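Local coordinates for 3-oxoacyl-[acyl-carrier-protein] synthase 2 (Rickettsia rickettsii, PDB 4JGA) that probably catalyses the condensation of an acyl chain with malonyl-acyl carrier protein in fatty-acid elongation, at residues Val18-Leu23 against Val371-Ser376; His190-Ala195 against Val261-Tyr266. All coordinates share one frame; numbering follows the deposited sequence.

The two contacts lie side by side in the buried interior of the thiolase fold, about 9 Å apart between centres, and are joined by strands 18-26 and 257-265, which are antiparallel neighbours in the large mixed sheet. Along the chain, contact 2 (190-195 with 261-266) is nested inside the loop closed by contact 1 (18-23 with 371-376). Contact 2 stays within the N-terminal half of the synthase, whereas contact 1 reaches from it to helix 368-382 of the C-terminal half. Backbone bonding links the strands, Thr21 N lying 2.9 Å from Val262 O, and Val261 also packs on Ile374. Helix 187-200 of the N-terminal half and helix 368-382 thus pack into one apolar core beside the sheet.

Contact 1. Residues Val18-Leu23 against Val371-Ser376; sequences VVITGL and VEFIFS. With K (potassium ion), chain C.
Glu372 O, in the helical turn that carries Phe373 and Ile374, which meet Ile20 and Leu23 of strand 18-26, is gripped by two donors of Ser376. The hydroxyl OG of Ser376 donates to Glu372 O at 2.8 Å, tilted 31° from the carbonyl plane, while the backbone N of Ser376 reaches Glu372 O from the opposite face at 2.9 Å. Across the contact itself the meeting is apolar. Phe373 has CG anti to its backbone N (chi1 178°), which carries the ring out from the helix to meet Ile20 arriving from the opposite direction. The terminal methyl CD1 of Ile20 lies only 3.4 Å from CZ of Phe373, a tight approach oblique to the ring, and Ile20 CG1 follows behind at 3.9 Å from the same CZ. Leu23 and Ile374 instead slide past one another, Leu23 CD2 lying 4.2 Å from Ile374 CG1. Ile431 of strand 425-432 also packs on both Ile20 and Phe373. Beside Leu23, Thr21 and Gly22 form a classic beta bulge facing Val262. Glu372 itself binds potassium through OE1 at 2.6 Å, together with Asn324, Ala325, Ser417 and Asn418, and its OE2 forms a salt bridge with Lys358. One helix therefore serves two environments, with its aromatic and aliphatic side chains in the hydrophobic core against strand 18-26 and its carboxylate in an ionic site whose cations probably stabilise the negative charge.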
loop_
_atom_site.group_PDB
_atom_site.type_symbol
_atom_site.label_atom_id
_atom_site.label_comp_id
_atom_site.label_asym_id
_atom_site.label_seq_id
_atom_site.Cartn_x
_atom_site.Cartn_y
_atom_site.Cartn_z
ATOM N N VAL A 18 -11.914 -19.423 -4.282
ATOM C CA VAL A 18 -12.326 -18.053 -4.008
ATOM C C VAL A 18 -13.256 -17.516 -5.098
ATOM O O VAL A 18 -12.913 -17.499 -6.289
ATOM C CB VAL A 18 -11.110 -17.122 -3.903
ATOM C CG1 VAL A 18 -11.531 -15.701 -3.565
ATOM C CG2 VAL A 18 -10.125 -17.671 -2.890
ATOM N N VAL A 19 -14.432 -17.073 -4.671
ATOM C CA VAL A 19 -15.456 -16.608 -5.588
ATOM C C VAL A 19 -15.773 -15.147 -5.321
ATOM O O VAL A 19 -15.422 -14.593 -4.257
ATOM C CB VAL A 19 -16.737 -17.490 -5.520
ATOM C CG1 VAL A 19 -16.437 -18.907 -5.998
ATOM C CG2 VAL A 19 -17.336 -17.530 -4.136
ATOM N N ILE A 20 -16.386 -14.532 -6.317
ATOM C CA ILE A 20 -16.783 -13.140 -6.310
ATOM C C ILE A 20 -18.284 -13.095 -5.996
ATOM O O ILE A 20 -19.103 -13.619 -6.792
ATOM C CB ILE A 20 -16.582 -12.519 -7.699
ATOM C CG1 ILE A 20 -15.136 -12.728 -8.220
ATOM C CG2 ILE A 20 -16.913 -11.040 -7.666
ATOM C CD1 ILE A 20 -15.007 -12.541 -9.738
ATOM N N THR A 21 -18.653 -12.456 -4.876
ATOM C CA THR A 21 -20.029 -12.420 -4.442
ATOM C C THR A 21 -20.629 -11.013 -4.349
ATOM O O THR A 21 -21.791 -10.884 -3.957
ATOM C CB THR A 21 -20.192 -13.102 -3.070
ATOM O OG1 THR A 21 -19.389 -12.410 -2.084
ATOM C CG2 THR A 21 -19.734 -14.590 -3.144
ATOM N N GLY A 22 -19.876 -9.969 -4.693
ATOM C CA GLY A 22 -20.408 -8.591 -4.690
ATOM C C GLY A 22 -19.600 -7.649 -5.560
ATOM O O GLY A 22 -18.382 -7.779 -5.612
ATOM N N LEU A 23 -20.283 -6.714 -6.238
ATOM C CA LEU A 23 -19.655 -5.733 -7.123
ATOM C C LEU A 23 -20.106 -4.328 -6.780
ATOM O O LEU A 23 -21.275 -4.097 -6.434
ATOM C CB LEU A 23 -19.989 -5.971 -8.581
ATOM C CG LEU A 23 -19.887 -7.401 -9.131
ATOM C CD1 LEU A 23 -20.436 -7.451 -10.552
ATOM C CD2 LEU A 23 -18.441 -7.907 -9.097
ATOM N N VAL A 371 -11.873 -1.753 -11.171
ATOM C CA VAL A 371 -12.945 -1.438 -12.093
ATOM C C VAL A 371 -12.960 -2.435 -13.271
ATOM O O VAL A 371 -14.004 -2.966 -13.675
ATOM C CB VAL A 371 -12.821 0.037 -12.567
ATOM C CG1 VAL A 371 -13.759 0.329 -13.711
ATOM C CG2 VAL A 371 -13.159 0.993 -11.420
ATOM N N GLU A 372 -11.791 -2.683 -13.844
ATOM C CA GLU A 372 -11.708 -3.544 -15.006
ATOM C C GLU A 372 -11.939 -5.034 -14.663
ATOM O O GLU A 372 -12.462 -5.799 -15.490
ATOM C CB GLU A 372 -10.368 -3.327 -15.685
ATOM C CG GLU A 372 -10.350 -2.011 -16.451
ATOM C CD GLU A 372 -8.959 -1.413 -16.647
ATOM O OE1 GLU A 372 -7.961 -2.183 -16.560
ATOM O OE2 GLU A 372 -8.880 -0.173 -16.914
ATOM N N PHE A 373 -11.547 -5.427 -13.462
ATOM C CA PHE A 373 -11.876 -6.739 -12.918
ATOM C C PHE A 373 -13.397 -6.944 -12.851
ATOM O O PHE A 373 -13.914 -7.999 -13.188
ATOM C CB PHE A 373 -11.253 -6.897 -11.532
ATOM C CG PHE A 373 -11.561 -8.214 -10.856
ATOM C CD1 PHE A 373 -12.675 -8.349 -10.063
ATOM C CD2 PHE A 373 -10.724 -9.315 -11.029
ATOM C CE1 PHE A 373 -12.977 -9.545 -9.426
ATOM C CE2 PHE A 373 -11.010 -10.514 -10.397
ATOM C CZ PHE A 373 -12.141 -10.637 -9.587
ATOM N N ILE A 374 -14.104 -5.912 -12.393
ATOM C CA ILE A 374 -15.561 -5.926 -12.384
ATOM C C ILE A 374 -16.155 -6.043 -13.794
ATOM O O ILE A 374 -17.045 -6.893 -14.041
ATOM C CB ILE A 374 -16.083 -4.710 -11.621
ATOM C CG1 ILE A 374 -15.745 -4.875 -10.128
ATOM C CG2 ILE A 374 -17.582 -4.550 -11.815
ATOM C CD1 ILE A 374 -15.885 -3.634 -9.261
ATOM N N PHE A 375 -15.664 -5.232 -14.731
ATOM C CA PHE A 375 -16.114 -5.345 -16.133
ATOM C C PHE A 375 -15.899 -6.756 -16.657
ATOM O O PHE A 375 -16.744 -7.283 -17.399
ATOM C CB PHE A 375 -15.417 -4.332 -17.053
ATOM C CG PHE A 375 -15.727 -2.888 -16.748
ATOM C CD1 PHE A 375 -16.876 -2.511 -16.088
ATOM C CD2 PHE A 375 -14.848 -1.890 -17.156
ATOM C CE1 PHE A 375 -17.147 -1.177 -15.854
ATOM C CE2 PHE A 375 -15.104 -0.536 -16.903
ATOM C CZ PHE A 375 -16.260 -0.191 -16.259
ATOM N N SER A 376 -14.782 -7.366 -16.248
ATOM C CA SER A 376 -14.428 -8.725 -16.662
ATOM C C SER A 376 -15.443 -9.766 -16.161
ATOM O O SER A 376 -15.898 -10.635 -16.931
ATOM C CB SER A 376 -13.001 -9.070 -16.215
ATOM O OG SER A 376 -12.025 -8.231 -16.853
HETATM K K K C . -7.496 -4.612 -17.480
#

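Contact 2. Residues His190-Ala195 against Val261-Tyr266; sequences HAIGDA and VVLEEY
Ile192 and Ala195 of helix 187-200 rest on Val261 and Leu263 of strand 257-265, a helix-on-sheet layer of the thiolase fold. The segments run almost parallel, with their N-to-C directions 17° apart and their axes 9.8 Å from one another at closest approach. No hydrogen bond joins them; the contact is made by van der Waals packing of buried side chains. Ile192 forks over the strand because its first torsion (chi1 -71°) sets CG1 beside the backbone N and CG2 anti to it, and each branch meets a different residue. Its CG1 passes 4.0 Å from Val261 CG2, while its other branch, CG2, lies 4.1 Å from Leu263 CD1. Both strand side chains cross Ile192 at about a right angle. Ala195 brings its methyl CB directly toward the strand, and its CA comes to 7.4 Å from the CA of Leu263.

Polar interactions belong to the flanks. Within the helix, the backbone N of Asp194 bonds to His190 O at 2.8 Å. Farther from the strand, OD1 of Asp194 accepts from Gln179 NE2 of the second subunit and also bonds Tyr283 OH, which connects this helix to the dimer contact. At the far end of the strand, Glu265 occupies the N-cap position of helix 266-271, and its carboxylate takes bonds from the backbone N atoms of Glu267 and His268.

Apolar surroundings complete the layer: Phe373 of helix 368-382 packs on both Ile192 and Val261, and Met207 lies against Ala195. Leu263 CD1 sits at the junction, 4.0 Å from Ala195 CB and 3.6 Å from the backbone oxygen Ile192 O.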
loop_
_atom_site.group_PDB
_atom_site.type_symbol
_atom_site.label_atom_id
_atom_site.label_comp_id
_atom_site.label_asym_id
_atom_site.label_seq_id
_atom_site.Cartn_x
_atom_site.Cartn_y
_atom_site.Cartn_z
ATOM N N HIS A 190 -3.608 -5.789 -7.858
ATOM C CA HIS A 190 -2.869 -6.372 -6.730
ATOM C C HIS A 190 -3.753 -6.495 -5.505
ATOM O O HIS A 190 -3.723 -7.506 -4.825
ATOM C CB HIS A 190 -1.654 -5.560 -6.351
ATOM C CG HIS A 190 -0.492 -5.742 -7.260
ATOM N ND1 HIS A 190 -0.038 -4.730 -8.063
ATOM C CD2 HIS A 190 0.304 -6.810 -7.511
ATOM C CE1 HIS A 190 1.002 -5.151 -8.752
ATOM N NE2 HIS A 190 1.222 -6.409 -8.447
ATOM N N ALA A 191 -4.595 -5.502 -5.233
ATOM C CA ALA A 191 -5.498 -5.592 -4.062
ATOM C C ALA A 191 -6.379 -6.843 -4.120
ATOM O O ALA A 191 -6.506 -7.583 -3.157
ATOM C CB ALA A 191 -6.373 -4.345 -3.977
ATOM N N ILE A 192 -7.014 -7.046 -5.272
ATOM C CA ILE A 192 -7.909 -8.187 -5.489
ATOM C C ILE A 192 -7.138 -9.502 -5.468
ATOM O O ILE A 192 -7.550 -10.457 -4.813
ATOM C CB ILE A 192 -8.713 -7.991 -6.788
ATOM C CG1 ILE A 192 -9.743 -6.879 -6.567
ATOM C CG2 ILE A 192 -9.463 -9.256 -7.165
ATOM C CD1 ILE A 192 -10.377 -6.361 -7.840
ATOM N N GLY A 193 -6.015 -9.568 -6.174
ATOM C CA GLY A 193 -5.181 -10.771 -6.163
ATOM C C GLY A 193 -4.703 -11.110 -4.764
ATOM O O GLY A 193 -4.821 -12.250 -4.318
ATOM N N ASP A 194 -4.173 -10.120 -4.050
ATOM C CA ASP A 194 -3.768 -10.365 -2.645
ATOM C C ASP A 194 -4.926 -10.794 -1.748
ATOM O O ASP A 194 -4.767 -11.647 -0.869
ATOM C CB ASP A 194 -3.142 -9.094 -2.026
ATOM C CG ASP A 194 -1.827 -8.701 -2.679
ATOM O OD1 ASP A 194 -1.269 -9.445 -3.527
ATOM O OD2 ASP A 194 -1.368 -7.593 -2.335
ATOM N N ALA A 195 -6.091 -10.163 -1.923
ATOM C CA ALA A 195 -7.264 -10.565 -1.162
ATOM C C ALA A 195 -7.652 -12.035 -1.471
ATOM O O ALA A 195 -8.035 -12.802 -0.575
ATOM C CB ALA A 195 -8.402 -9.630 -1.463
ATOM N N VAL A 261 -14.866 -5.112 -4.885
ATOM C CA VAL A 261 -15.554 -6.416 -4.892
ATOM C C VAL A 261 -15.543 -7.065 -3.514
ATOM O O VAL A 261 -14.726 -6.723 -2.656
ATOM C CB VAL A 261 -14.946 -7.386 -5.945
ATOM C CG1 VAL A 261 -15.029 -6.791 -7.352
ATOM C CG2 VAL A 261 -13.493 -7.736 -5.631
ATOM N N VAL A 262 -16.492 -7.963 -3.310
ATOM C CA VAL A 262 -16.462 -8.912 -2.219
ATOM C C VAL A 262 -16.006 -10.256 -2.793
ATOM O O VAL A 262 -16.589 -10.777 -3.750
ATOM C CB VAL A 262 -17.832 -9.073 -1.534
ATOM C CG1 VAL A 262 -17.747 -9.992 -0.329
ATOM C CG2 VAL A 262 -18.364 -7.695 -1.116
ATOM N N LEU A 263 -14.914 -10.757 -2.204
ATOM C CA LEU A 263 -14.414 -12.105 -2.441
ATOM C C LEU A 263 -14.709 -12.963 -1.230
ATOM O O LEU A 263 -14.697 -12.495 -0.090
ATOM C CB LEU A 263 -12.915 -12.121 -2.715
ATOM C CG LEU A 263 -12.389 -11.244 -3.857
ATOM C CD1 LEU A 263 -10.895 -11.528 -4.011
ATOM C CD2 LEU A 263 -13.145 -11.449 -5.179
ATOM N N GLU A 264 -14.947 -14.237 -1.484
ATOM C CA GLU A 264 -15.438 -15.110 -0.466
ATOM C C GLU A 264 -15.004 -16.543 -0.708
ATOM O O GLU A 264 -14.948 -17.013 -1.862
ATOM C CB GLU A 264 -16.951 -14.968 -0.422
ATOM C CG GLU A 264 -17.643 -15.745 0.699
ATOM C CD GLU A 264 -19.095 -15.306 0.896
ATOM O OE1 GLU A 264 -19.567 -14.418 0.129
ATOM O OE2 GLU A 264 -19.740 -15.844 1.832
ATOM N N GLU A 265 -14.681 -17.245 0.376
ATOM C CA GLU A 265 -14.334 -18.662 0.276
ATOM C C GLU A 265 -15.580 -19.412 -0.251
ATOM O O GLU A 265 -16.709 -19.129 0.148
ATOM C CB GLU A 265 -13.898 -19.208 1.629
ATOM C CG GLU A 265 -13.355 -20.623 1.589
ATOM C CD GLU A 265 -14.424 -21.694 1.650
ATOM O OE1 GLU A 265 -15.419 -21.524 2.389
ATOM O OE2 GLU A 265 -14.270 -22.726 0.956
ATOM N N TYR A 266 -15.364 -20.353 -1.157
ATOM C CA TYR A 266 -16.471 -20.896 -1.927
ATOM C C TYR A 266 -17.520 -21.594 -1.059
ATOM O O TYR A 266 -18.689 -21.344 -1.228
ATOM C CB TYR A 266 -15.942 -21.830 -3.023
ATOM C CG TYR A 266 -16.975 -22.333 -3.999
ATOM C CD1 TYR A 266 -18.097 -21.569 -4.310
ATOM C CD2 TYR A 266 -16.839 -23.563 -4.608
ATOM C CE1 TYR A 266 -19.049 -22.011 -5.204
ATOM C CE2 TYR A 266 -17.786 -24.029 -5.513
ATOM C CZ TYR A 266 -18.886 -23.240 -5.821
ATOM O OH TYR A 266 -19.865 -23.671 -6.699
#